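Sensor protein, Kinase (Polaromonas sp. JS666, PDB 3GRC) probably acts in two-component signalling through a CheY-like receiver domain expected to accept a phosphoryl group from a phosphohistidine. Local coordinates at residues A53-L58 with L119-A124; T106-P111 with N115-S120; S67-L72 with L81-V86. All blocks are in the same frame, centred on the assembly; numbering follows the deposited sequence.

Contact 1: A53-L58 with L119-A124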
ATOM      1  N   ALA A  53      -4.341  -3.348  -5.606  1.00 24.71           N
ATOM      2  CA  ALA A  53      -3.281  -3.282  -4.622  1.00 24.05           C
ATOM      3  C   ALA A  53      -3.481  -2.130  -3.645  1.00 24.77           C
ATOM      4  O   ALA A  53      -4.350  -1.289  -3.819  1.00 24.83           O
ATOM      5  CB  ALA A  53      -1.938  -3.136  -5.322  1.00 24.42           C
HETATM    6  N   MSE A  54      -2.667  -2.117  -2.603  1.00 24.54           N
HETATM    7  CA  MSE A  54      -2.684  -1.079  -1.576  1.00 24.55           C
HETATM    8  C   MSE A  54      -1.269  -0.580  -1.334  1.00 23.61           C
HETATM    9  O   MSE A  54      -0.305  -1.349  -1.427  1.00 24.34           O
HETATM   10  CB  MSE A  54      -3.234  -1.622  -0.238  1.00 28.21           C
HETATM   11  CG  MSE A  54      -3.127  -0.658   0.955  1.00 34.53           C
HETATM   12 SE   MSE A  54      -4.049  -1.361   2.569  1.00 41.64          SE
HETATM   13  CE  MSE A  54      -3.760   0.238   3.713  1.00 39.67           C
ATOM     14  N   THR A  55      -1.136   0.709  -1.049  1.00 20.02           N
ATOM     15  CA  THR A  55       0.161   1.269  -0.697  1.00 19.74           C
ATOM     16  C   THR A  55      -0.017   1.564   0.782  1.00 19.63           C
ATOM     17  O   THR A  55      -1.065   2.075   1.199  1.00 19.32           O
ATOM     18  CB  THR A  55       0.488   2.575  -1.464  1.00 19.40           C
ATOM     19  OG1 THR A  55      -0.407   3.619  -1.069  1.00 17.58           O
ATOM     20  CG2 THR A  55       0.368   2.343  -2.956  1.00 21.66           C
ATOM     21  N   VAL A  56       0.995   1.236   1.579  1.00 19.37           N
ATOM     22  CA  VAL A  56       0.909   1.445   3.014  1.00 19.05           C
ATOM     23  C   VAL A  56       2.007   2.273   3.656  1.00 19.79           C
ATOM     24  O   VAL A  56       3.195   2.012   3.492  1.00 19.21           O
ATOM     25  CB  VAL A  56       0.859   0.101   3.753  1.00 21.83           C
ATOM     26  CG1 VAL A  56       0.796   0.328   5.265  1.00 22.03           C
ATOM     27  CG2 VAL A  56      -0.332  -0.692   3.273  1.00 26.04           C
ATOM     28  N   ASP A  57       1.578   3.273   4.406  1.00 21.13           N
ATOM     29  CA  ASP A  57       2.477   4.141   5.141  1.00 23.66           C
ATOM     30  C   ASP A  57       2.726   3.414   6.459  1.00 26.13           C
ATOM     31  O   ASP A  57       1.783   2.999   7.129  1.00 26.84           O
ATOM     32  CB  ASP A  57       1.785   5.480   5.401  1.00 23.67           C
ATOM     33  CG  ASP A  57       2.618   6.423   6.250  1.00 28.82           C
ATOM     34  OD1 ASP A  57       3.814   6.128   6.496  1.00 27.50           O
ATOM     35  OD2 ASP A  57       2.065   7.479   6.658  1.00 33.09           O
ATOM     36  N   LEU A  58       3.984   3.247   6.831  1.00 28.06           N
ATOM     37  CA  LEU A  58       4.307   2.562   8.067  1.00 32.24           C
ATOM     38  C   LEU A  58       3.957   3.374   9.313  1.00 35.40           C
ATOM     39  O   LEU A  58       3.584   2.812  10.340  1.00 34.98           O
ATOM     40  CB  LEU A  58       5.786   2.208   8.079  1.00 32.03           C
ATOM     41  CG  LEU A  58       6.134   0.721   8.052  1.00 36.21           C
ATOM     42  CD1 LEU A  58       5.343  -0.000   6.971  1.00 35.38           C
ATOM     43  CD2 LEU A  58       7.628   0.575   7.825  1.00 35.16           C
ATOM     44  N   LEU A 119       6.530   0.717 -11.324  1.00 19.63           N
ATOM     45  CA  LEU A 119       7.095  -0.581 -11.678  1.00 21.75           C
ATOM     46  C   LEU A 119       6.752  -1.611 -10.602  1.00 22.28           C
ATOM     47  O   LEU A 119       6.245  -2.694 -10.910  1.00 23.27           O
ATOM     48  CB  LEU A 119       8.612  -0.482 -11.834  1.00 19.31           C
ATOM     49  CG  LEU A 119       9.331  -1.801 -12.135  1.00 22.19           C
ATOM     50  CD1 LEU A 119       8.790  -2.403 -13.439  1.00 21.21           C
ATOM     51  CD2 LEU A 119      10.828  -1.556 -12.239  1.00 22.65           C
ATOM     52  N   SER A 120       7.019  -1.259  -9.345  1.00 22.85           N
ATOM     53  CA  SER A 120       6.731  -2.133  -8.208  1.00 22.40           C
ATOM     54  C   SER A 120       5.255  -2.535  -8.130  1.00 23.21           C
ATOM     55  O   SER A 120       4.948  -3.699  -7.901  1.00 25.02           O
ATOM     56  CB  SER A 120       7.147  -1.470  -6.889  1.00 21.84           C
ATOM     57  OG  SER A 120       8.554  -1.312  -6.794  1.00 22.34           O
ATOM     58  N   LEU A 121       4.332  -1.596  -8.316  1.00 22.88           N
ATOM     59  CA  LEU A 121       2.917  -1.971  -8.259  1.00 23.49           C
ATOM     60  C   LEU A 121       2.569  -2.961  -9.377  1.00 25.04           C
ATOM     61  O   LEU A 121       1.861  -3.933  -9.140  1.00 24.94           O
ATOM     62  CB  LEU A 121       2.005  -0.735  -8.321  1.00 19.97           C
ATOM     63  CG  LEU A 121       1.928   0.085  -7.027  1.00 19.62           C
ATOM     64  CD1 LEU A 121       1.369   1.460  -7.329  1.00 22.16           C
ATOM     65  CD2 LEU A 121       1.067  -0.622  -5.993  1.00 19.59           C
ATOM     66  N   HIS A 122       3.066  -2.718 -10.588  1.00 27.18           N
ATOM     67  CA  HIS A 122       2.812  -3.629 -11.710  1.00 30.48           C
ATOM     68  C   HIS A 122       3.348  -5.018 -11.366  1.00 31.42           C
ATOM     69  O   HIS A 122       2.651  -6.013 -11.535  1.00 31.41           O
ATOM     70  CB  HIS A 122       3.482  -3.118 -12.993  1.00 32.35           C
ATOM     71  CG  HIS A 122       2.691  -2.061 -13.700  1.00 34.28           C
ATOM     72  ND1 HIS A 122       3.281  -1.091 -14.483  1.00 36.69           N
ATOM     73  CD2 HIS A 122       1.364  -1.820 -13.729  1.00 34.60           C
ATOM     74  CE1 HIS A 122       2.341  -0.291 -14.963  1.00 37.46           C
ATOM     75  NE2 HIS A 122       1.172  -0.709 -14.521  1.00 35.95           N
ATOM     76  N   ARG A 123       4.589  -5.063 -10.883  1.00 32.86           N
ATOM     77  CA  ARG A 123       5.239  -6.304 -10.476  1.00 36.37           C
ATOM     78  C   ARG A 123       4.407  -6.990  -9.398  1.00 36.49           C
ATOM     79  O   ARG A 123       4.037  -8.157  -9.536  1.00 37.01           O
ATOM     80  CB  ARG A 123       6.632  -6.018  -9.891  1.00 40.14           C
ATOM     81  CG  ARG A 123       7.820  -6.429 -10.750  1.00 43.87           C
ATOM     82  CD  ARG A 123       7.891  -5.605 -12.018  1.00 49.65           C
ATOM     83  NE  ARG A 123       9.045  -5.936 -12.855  1.00 53.37           N
ATOM     84  CZ  ARG A 123      10.318  -5.794 -12.486  1.00 55.33           C
ATOM     85  NH1 ARG A 123      10.626  -5.329 -11.279  1.00 54.11           N
ATOM     86  NH2 ARG A 123      11.287  -6.104 -13.339  1.00 56.15           N
ATOM     87  N   ALA A 124       4.116  -6.255  -8.326  1.00 35.06           N
ATOM     88  CA  ALA A 124       3.354  -6.796  -7.200  1.00 36.04           C
ATOM     89  C   ALA A 124       2.003  -7.379  -7.597  1.00 37.02           C
ATOM     90  O   ALA A 124       1.627  -8.465  -7.150  1.00 36.54           O
ATOM     91  CB  ALA A 124       3.166  -5.728  -6.140  1.00 34.24           C
TER
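D57 OD1, just beyond the strand whose A53 and T55 meet L121, is gripped by hydrogen bonds from N59 N and S87 OG, while K110 NZ lies near it as a long, weak ion pair. The contact itself is wholly apolar and sits at the other end of the segment. One methyl of L121, CD2, does the touching: it comes up to A53 CB at 4.0 Å and lies 4.3 Å from T55 CG2, straddling two residues that face the same side of the strand. L121 gets there with CG anti to its own carbonyl carbon (chi1 -76°), the branch reaching from helix 114-128 down onto the sheet. This is the doubly wound receiver fold of the CheY clan, in which the last helix rests on the central parallel strand and that strand leads to the acidic site; D57, close to E13, is probably the phosphoacceptor, as in relatives. A53 contributes no more than its CB, and the CA atoms of A53 and L121 are 7.3 Å apart. I9 and I11 of strand 8-12 also touch T55, and L121, itself buried, also touches V84 of the sheet and F31 of a loop.

Contact 2: T106-P111 with N115-S120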
ATOM      1  N   THR A 106       7.154  -4.899  -2.026  1.00 26.91           N
ATOM      2  CA  THR A 106       8.291  -3.991  -2.026  1.00 25.76           C
ATOM      3  C   THR A 106       8.150  -2.946  -0.938  1.00 23.26           C
ATOM      4  O   THR A 106       7.051  -2.491  -0.646  1.00 22.20           O
ATOM      5  CB  THR A 106       8.412  -3.217  -3.356  1.00 27.81           C
ATOM      6  OG1 THR A 106       8.021  -4.048  -4.455  1.00 31.38           O
ATOM      7  CG2 THR A 106       9.851  -2.764  -3.563  1.00 28.90           C
ATOM      8  N   TRP A 107       9.283  -2.566  -0.358  1.00 22.26           N
ATOM      9  CA  TRP A 107       9.347  -1.557   0.685  1.00 23.05           C
ATOM     10  C   TRP A 107      10.036  -0.342   0.065  1.00 24.71           C
ATOM     11  O   TRP A 107      11.239  -0.369  -0.192  1.00 25.64           O
ATOM     12  CB  TRP A 107      10.158  -2.076   1.876  1.00 20.86           C
ATOM     13  CG  TRP A 107       9.577  -3.314   2.489  1.00 21.80           C
ATOM     14  CD1 TRP A 107       9.522  -4.559   1.928  1.00 20.88           C
ATOM     15  CD2 TRP A 107       8.948  -3.426   3.760  1.00 22.32           C
ATOM     16  NE1 TRP A 107       8.913  -5.446   2.781  1.00 24.11           N
ATOM     17  CE2 TRP A 107       8.562  -4.768   3.952  1.00 23.79           C
ATOM     18  CE3 TRP A 107       8.704  -2.525   4.819  1.00 24.02           C
ATOM     19  CZ2 TRP A 107       7.908  -5.242   5.080  1.00 22.03           C
ATOM     20  CZ3 TRP A 107       8.049  -2.983   5.964  1.00 24.78           C
ATOM     21  CH2 TRP A 107       7.682  -4.337   6.092  1.00 24.39           C
ATOM     22  N   LEU A 108       9.267   0.712  -0.182  1.00 24.39           N
ATOM     23  CA  LEU A 108       9.784   1.933  -0.800  1.00 24.67           C
ATOM     24  C   LEU A 108       9.954   3.071   0.194  1.00 24.51           C
ATOM     25  O   LEU A 108       9.091   3.308   1.036  1.00 22.59           O
ATOM     26  CB  LEU A 108       8.846   2.403  -1.925  1.00 24.84           C
ATOM     27  CG  LEU A 108       8.595   1.431  -3.076  1.00 27.34           C
ATOM     28  CD1 LEU A 108       7.775   2.104  -4.176  1.00 28.23           C
ATOM     29  CD2 LEU A 108       9.930   0.981  -3.630  1.00 30.25           C
ATOM     30  N   GLU A 109      11.063   3.789   0.065  1.00 23.98           N
ATOM     31  CA  GLU A 109      11.348   4.923   0.936  1.00 27.62           C
ATOM     32  C   GLU A 109      10.824   6.246   0.368  1.00 25.98           C
ATOM     33  O   GLU A 109      10.361   6.318  -0.764  1.00 23.40           O
ATOM     34  CB  GLU A 109      12.867   5.043   1.159  1.00 32.29           C
ATOM     35  CG  GLU A 109      13.474   3.880   1.943  1.00 43.39           C
ATOM     36  CD  GLU A 109      14.963   4.039   2.204  1.00 47.91           C
ATOM     37  OE1 GLU A 109      15.736   4.122   1.222  1.00 49.71           O
ATOM     38  OE2 GLU A 109      15.355   4.074   3.394  1.00 51.74           O
ATOM     39  N   LYS A 110      10.880   7.281   1.192  1.00 26.24           N
ATOM     40  CA  LYS A 110      10.490   8.623   0.799  1.00 28.45           C
ATOM     41  C   LYS A 110      11.804   9.393   0.953  1.00 29.86           C
ATOM     42  O   LYS A 110      12.571   9.131   1.878  1.00 31.86           O
ATOM     43  CB  LYS A 110       9.432   9.190   1.749  1.00 27.67           C
ATOM     44  CG  LYS A 110       8.029   8.565   1.618  1.00 26.85           C
ATOM     45  CD  LYS A 110       7.113   9.098   2.694  1.00 24.18           C
ATOM     46  CE  LYS A 110       5.745   8.421   2.702  1.00 25.25           C
ATOM     47  NZ  LYS A 110       4.874   8.870   3.850  1.00 25.09           N
ATOM     48  N   PRO A 111      12.102  10.326   0.032  1.00 29.91           N
ATOM     49  CA  PRO A 111      11.308  10.721  -1.141  1.00 28.80           C
ATOM     50  C   PRO A 111      11.033   9.565  -2.101  1.00 26.60           C
ATOM     51  O   PRO A 111      11.902   8.752  -2.389  1.00 26.13           O
ATOM     52  CB  PRO A 111      12.161  11.824  -1.774  1.00 28.73           C
ATOM     53  CG  PRO A 111      13.552  11.408  -1.442  1.00 30.46           C
ATOM     54  CD  PRO A 111      13.420  10.985   0.015  1.00 30.51           C
ATOM     55  N   ASN A 115       9.208   6.123 -10.701  1.00 22.19           N
ATOM     56  CA  ASN A 115       9.383   5.000 -11.616  1.00 23.00           C
ATOM     57  C   ASN A 115       9.348   3.677 -10.871  1.00 21.77           C
ATOM     58  O   ASN A 115       8.697   2.723 -11.305  1.00 22.83           O
ATOM     59  CB  ASN A 115      10.711   5.136 -12.358  1.00 21.70           C
ATOM     60  CG  ASN A 115      10.755   6.376 -13.212  1.00 24.31           C
ATOM     61  OD1 ASN A 115       9.980   6.509 -14.160  1.00 25.69           O
ATOM     62  ND2 ASN A 115      11.647   7.306 -12.876  1.00 26.14           N
ATOM     63  N   LEU A 116      10.058   3.619  -9.749  1.00 23.31           N
ATOM     64  CA  LEU A 116      10.097   2.397  -8.964  1.00 20.97           C
ATOM     65  C   LEU A 116       8.705   2.139  -8.397  1.00 20.48           C
ATOM     66  O   LEU A 116       8.282   1.003  -8.292  1.00 19.18           O
ATOM     67  CB  LEU A 116      11.142   2.500  -7.844  1.00 21.44           C
ATOM     68  CG  LEU A 116      11.437   1.239  -7.005  1.00 24.58           C
ATOM     69  CD1 LEU A 116      11.824   0.073  -7.886  1.00 24.44           C
ATOM     70  CD2 LEU A 116      12.557   1.544  -6.008  1.00 26.21           C
ATOM     71  N   LEU A 117       7.969   3.197  -8.066  1.00 20.31           N
ATOM     72  CA  LEU A 117       6.624   2.998  -7.526  1.00 18.30           C
ATOM     73  C   LEU A 117       5.700   2.307  -8.513  1.00 18.15           C
ATOM     74  O   LEU A 117       5.038   1.328  -8.172  1.00 18.65           O
ATOM     75  CB  LEU A 117       5.980   4.325  -7.115  1.00 16.16           C
ATOM     76  CG  LEU A 117       4.489   4.251  -6.734  1.00 17.16           C
ATOM     77  CD1 LEU A 117       4.315   3.386  -5.504  1.00 16.04           C
ATOM     78  CD2 LEU A 117       3.947   5.654  -6.475  1.00 16.82           C
ATOM     79  N   ILE A 118       5.640   2.838  -9.730  1.00 17.97           N
ATOM     80  CA  ILE A 118       4.763   2.289 -10.754  1.00 19.42           C
ATOM     81  C   ILE A 118       5.228   0.882 -11.137  1.00 18.73           C
ATOM     82  O   ILE A 118       4.423  -0.040 -11.215  1.00 21.62           O
ATOM     83  CB  ILE A 118       4.727   3.219 -11.984  1.00 18.54           C
ATOM     84  CG1 ILE A 118       4.421   4.663 -11.533  1.00 21.31           C
ATOM     85  CG2 ILE A 118       3.669   2.739 -12.979  1.00 19.32           C
ATOM     86  CD1 ILE A 118       3.100   4.848 -10.771  1.00 19.54           C
ATOM     87  N   LEU A 119       6.530   0.717 -11.324  1.00 19.63           N
ATOM     88  CA  LEU A 119       7.095  -0.581 -11.678  1.00 21.75           C
ATOM     89  C   LEU A 119       6.752  -1.611 -10.602  1.00 22.28           C
ATOM     90  O   LEU A 119       6.245  -2.694 -10.910  1.00 23.27           O
ATOM     91  CB  LEU A 119       8.612  -0.482 -11.834  1.00 19.31           C
ATOM     92  CG  LEU A 119       9.331  -1.801 -12.135  1.00 22.19           C
ATOM     93  CD1 LEU A 119       8.790  -2.403 -13.439  1.00 21.21           C
ATOM     94  CD2 LEU A 119      10.828  -1.556 -12.239  1.00 22.65           C
ATOM     95  N   SER A 120       7.019  -1.259  -9.345  1.00 22.85           N
ATOM     96  CA  SER A 120       6.731  -2.133  -8.208  1.00 22.40           C
ATOM     97  C   SER A 120       5.255  -2.535  -8.130  1.00 23.21           C
ATOM     98  O   SER A 120       4.948  -3.699  -7.901  1.00 25.02           O
ATOM     99  CB  SER A 120       7.147  -1.470  -6.889  1.00 21.84           C
ATOM    100  OG  SER A 120       8.554  -1.312  -6.794  1.00 22.34           O
TER
HETATM  101  O   HOH W   1       6.624  -5.291  -6.672  1.00 30.69           O
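L108 is pressed against two successive leucines of the helix, with one methyl for each. Its CD2 meets L116 CD2 at 3.6 Å, while CD1 is 3.7 Å from L117 CA and 3.9 Å from L117 CD1, so this branch lies on the helix backbone as well as on a side chain. With CG anti to the carbonyl carbon (chi1 -59°), L108 places its two methyls over L116 and L117, and its side chain runs roughly perpendicular to that of L117. The meeting with L117 is the tight part, and L117 continues inward to L22 and M25 of helix 16-28.

The margins differ. L116 is exposed on one, and on the other lies T106, partly exposed and bridged by water. T106 OG1 and S120 OG stay 3.6 Å apart without a hydrogen bond between them; instead a water joins the segments, 2.9 Å from T106 OG1 and donating to S120 O at 2.6 Å. S120 OG turns back to its own helix and donates to L116 O over 2.8 Å, from above the carbonyl plane, while S120 N reaches the same oxygen from the opposite face. At S120 an alanine, lacking the hydroxyl, would probably leave L116 O with the backbone N-H of that residue as its one donor here and open a small gap beside T106 and L108.

Strand 106-108 and the helix run nearly antiparallel, at 161°, as the last beta-alpha unit of a receiver domain. The loop between them has a cis peptide joining K110 to P111, and K110 NZ forms a salt bridge with E13, the Lys-Pro arrangement familiar in this family. With the serine hydroxyl committed to the helix, the segments are held by leucine methyls round L108 and, at the T106 end, by a water between T106 OG1 and S120 O.

Contact 3: S67-L72 with L81-V86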
ATOM      1  N   SER A  67       0.860  -3.572  11.544  1.00 34.81           N
ATOM      2  CA  SER A  67      -0.327  -4.117  12.197  1.00 34.88           C
ATOM      3  C   SER A  67      -1.454  -4.233  11.174  1.00 34.23           C
ATOM      4  O   SER A  67      -2.197  -5.221  11.146  1.00 34.38           O
ATOM      5  CB  SER A  67      -0.770  -3.197  13.339  1.00 36.74           C
ATOM      6  OG  SER A  67      -2.065  -3.551  13.797  1.00 35.95           O
ATOM      7  N   LEU A  68      -1.585  -3.206  10.342  1.00 32.03           N
ATOM      8  CA  LEU A  68      -2.601  -3.187   9.304  1.00 30.78           C
ATOM      9  C   LEU A  68      -2.364  -4.336   8.329  1.00 30.20           C
ATOM     10  O   LEU A  68      -3.283  -5.090   8.016  1.00 30.55           O
ATOM     11  CB  LEU A  68      -2.561  -1.856   8.556  1.00 31.19           C
ATOM     12  CG  LEU A  68      -3.382  -1.736   7.267  1.00 30.89           C
ATOM     13  CD1 LEU A  68      -4.811  -2.225   7.477  1.00 29.57           C
ATOM     14  CD2 LEU A  68      -3.363  -0.282   6.827  1.00 29.51           C
ATOM     15  N   ILE A  69      -1.122  -4.480   7.867  1.00 28.68           N
ATOM     16  CA  ILE A  69      -0.788  -5.535   6.912  1.00 27.91           C
ATOM     17  C   ILE A  69      -1.026  -6.936   7.481  1.00 29.42           C
ATOM     18  O   ILE A  69      -1.513  -7.821   6.773  1.00 27.87           O
ATOM     19  CB  ILE A  69       0.676  -5.404   6.415  1.00 24.63           C
ATOM     20  CG1 ILE A  69       0.846  -4.099   5.636  1.00 24.74           C
ATOM     21  CG2 ILE A  69       1.020  -6.562   5.501  1.00 21.39           C
ATOM     22  CD1 ILE A  69       2.269  -3.794   5.234  1.00 28.17           C
ATOM     23  N   ARG A  70      -0.683  -7.136   8.749  1.00 30.20           N
ATOM     24  CA  ARG A  70      -0.893  -8.426   9.393  1.00 33.67           C
ATOM     25  C   ARG A  70      -2.384  -8.748   9.401  1.00 33.31           C
ATOM     26  O   ARG A  70      -2.783  -9.867   9.077  1.00 33.94           O
ATOM     27  CB  ARG A  70      -0.371  -8.416  10.832  1.00 37.07           C
ATOM     28  CG  ARG A  70       1.140  -8.480  10.941  1.00 43.05           C
ATOM     29  CD  ARG A  70       1.609  -8.617  12.386  1.00 47.97           C
ATOM     30  NE  ARG A  70       3.070  -8.580  12.487  1.00 53.33           N
ATOM     31  CZ  ARG A  70       3.898  -9.425  11.871  1.00 55.69           C
ATOM     32  NH1 ARG A  70       3.430 -10.398  11.092  1.00 56.58           N
ATOM     33  NH2 ARG A  70       5.208  -9.295  12.031  1.00 57.52           N
ATOM     34  N   ALA A  71      -3.200  -7.758   9.762  1.00 32.76           N
ATOM     35  CA  ALA A  71      -4.647  -7.939   9.818  1.00 33.17           C
ATOM     36  C   ALA A  71      -5.199  -8.321   8.444  1.00 34.57           C
ATOM     37  O   ALA A  71      -6.076  -9.178   8.334  1.00 34.41           O
ATOM     38  CB  ALA A  71      -5.315  -6.660  10.327  1.00 32.89           C
ATOM     39  N   LEU A  72      -4.674  -7.695   7.392  1.00 35.21           N
ATOM     40  CA  LEU A  72      -5.118  -7.994   6.027  1.00 34.81           C
ATOM     41  C   LEU A  72      -4.762  -9.418   5.579  1.00 33.99           C
ATOM     42  O   LEU A  72      -5.525 -10.064   4.859  1.00 31.29           O
ATOM     43  CB  LEU A  72      -4.519  -6.977   5.052  1.00 34.50           C
ATOM     44  CG  LEU A  72      -5.067  -5.556   5.192  1.00 35.09           C
ATOM     45  CD1 LEU A  72      -4.135  -4.567   4.521  1.00 34.42           C
ATOM     46  CD2 LEU A  72      -6.455  -5.496   4.584  1.00 33.84           C
ATOM     47  N   LEU A  81      -4.075  -9.688  -1.740  1.00 34.53           N
ATOM     48  CA  LEU A  81      -4.042  -8.301  -2.196  1.00 30.03           C
ATOM     49  C   LEU A  81      -2.584  -7.827  -2.257  1.00 26.38           C
ATOM     50  O   LEU A  81      -1.867  -7.878  -1.255  1.00 23.82           O
ATOM     51  CB  LEU A  81      -4.840  -7.423  -1.226  1.00 29.11           C
ATOM     52  CG  LEU A  81      -4.808  -5.914  -1.455  1.00 31.51           C
ATOM     53  CD1 LEU A  81      -5.509  -5.567  -2.765  1.00 29.39           C
ATOM     54  CD2 LEU A  81      -5.468  -5.221  -0.278  1.00 33.23           C
ATOM     55  N   ALA A  82      -2.135  -7.378  -3.425  1.00 23.32           N
ATOM     56  CA  ALA A  82      -0.749  -6.914  -3.540  1.00 23.34           C
ATOM     57  C   ALA A  82      -0.569  -5.670  -2.660  1.00 21.67           C
ATOM     58  O   ALA A  82      -1.430  -4.802  -2.633  1.00 21.99           O
ATOM     59  CB  ALA A  82      -0.406  -6.608  -4.999  1.00 23.19           C
ATOM     60  N   ILE A  83       0.536  -5.618  -1.919  1.00 21.30           N
ATOM     61  CA  ILE A  83       0.816  -4.505  -1.032  1.00 20.40           C
ATOM     62  C   ILE A  83       2.240  -3.966  -1.210  1.00 22.71           C
ATOM     63  O   ILE A  83       3.200  -4.733  -1.265  1.00 23.66           O
ATOM     64  CB  ILE A  83       0.655  -4.914   0.440  1.00 22.20           C
ATOM     65  CG1 ILE A  83      -0.780  -5.344   0.716  1.00 21.75           C
ATOM     66  CG2 ILE A  83       1.071  -3.753   1.346  1.00 21.63           C
ATOM     67  CD1 ILE A  83      -1.075  -5.575   2.183  1.00 25.75           C
ATOM     68  N   VAL A  84       2.357  -2.644  -1.300  1.00 20.97           N
ATOM     69  CA  VAL A  84       3.640  -1.958  -1.433  1.00 19.44           C
ATOM     70  C   VAL A  84       3.728  -0.953  -0.283  1.00 19.03           C
ATOM     71  O   VAL A  84       2.849  -0.106  -0.124  1.00 18.63           O
ATOM     72  CB  VAL A  84       3.749  -1.174  -2.791  1.00 19.43           C
ATOM     73  CG1 VAL A  84       4.985  -0.298  -2.798  1.00 17.31           C
ATOM     74  CG2 VAL A  84       3.797  -2.139  -3.963  1.00 18.78           C
ATOM     75  N   VAL A  85       4.777  -1.051   0.526  1.00 19.32           N
ATOM     76  CA  VAL A  85       4.958  -0.118   1.630  1.00 18.02           C
ATOM     77  C   VAL A  85       5.679   1.111   1.074  1.00 19.25           C
ATOM     78  O   VAL A  85       6.660   0.978   0.339  1.00 20.00           O
ATOM     79  CB  VAL A  85       5.829  -0.727   2.767  1.00 19.08           C
ATOM     80  CG1 VAL A  85       6.271   0.364   3.725  1.00 16.95           C
ATOM     81  CG2 VAL A  85       5.053  -1.779   3.511  1.00 20.18           C
ATOM     82  N   VAL A  86       5.172   2.296   1.403  1.00 18.26           N
ATOM     83  CA  VAL A  86       5.769   3.558   0.968  1.00 19.72           C
ATOM     84  C   VAL A  86       5.809   4.334   2.265  1.00 22.34           C
ATOM     85  O   VAL A  86       4.785   4.832   2.739  1.00 22.23           O
ATOM     86  CB  VAL A  86       4.883   4.314  -0.053  1.00 21.57           C
ATOM     87  CG1 VAL A  86       5.594   5.594  -0.501  1.00 20.01           C
ATOM     88  CG2 VAL A  86       4.568   3.421  -1.249  1.00 17.77           C
TER
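I69 and I83 lie alongside each other, pointing opposite ways, and join the helix to the second strand of a beta-alpha-beta crossover, strand 53-56, helix 65-73 and strand 82-86. Helix and strand run almost antiparallel, at 172°, with their axes 11.1 Å apart, a separation bridged entirely by aliphatic branches. I69 uses both of its arms. Its CG1, anti to the carbonyl carbon (chi1 -64°), carries CD1 toward the C-terminal half of the strand, where it lies 3.8 Å from V85 CG2 and 4.1 Å from I83 CG2; here the I69 side chain stands roughly square to that of V85. The other arm, CG2, stays nearer the helix and looks onto the end of I83. One turn later L72 comes in obliquely and meets that same end. Beyond this row, helix 39-48 and M54 of the neighbouring strand touch L72, while V56 lies against I83 and L58 against V85, so the four side chains are buried in the core on this face of the sheet. I83 CD1 thus rests in a notch formed by two helix residues, 4.0 Å from I69 CG2 and 4.0 Å from L72 CD1.

All three contacts tie helices to the same five-stranded parallel sheet, of order 2-1-3-4-5. Contacts 1 and 2 share helix 114-128, and their centres are about 7 Å apart; contact 3, its centre about 9 Å from that of the first and 15 Å from that of the second, fastens helix 65-73 to the opposite face. Along the chain, contact 3 falls between the two segments of contact 1 and is complete before contact 2 begins. Strand 82-86, hydrogen-bonded to 53-56 and 106-108, joins the strands of contacts 1 and 2 side by side. With helices on both faces, strands 53-56 and 106-108 end near D57 and K110, which form a long, weak ion pair at the probable phosphorylation site.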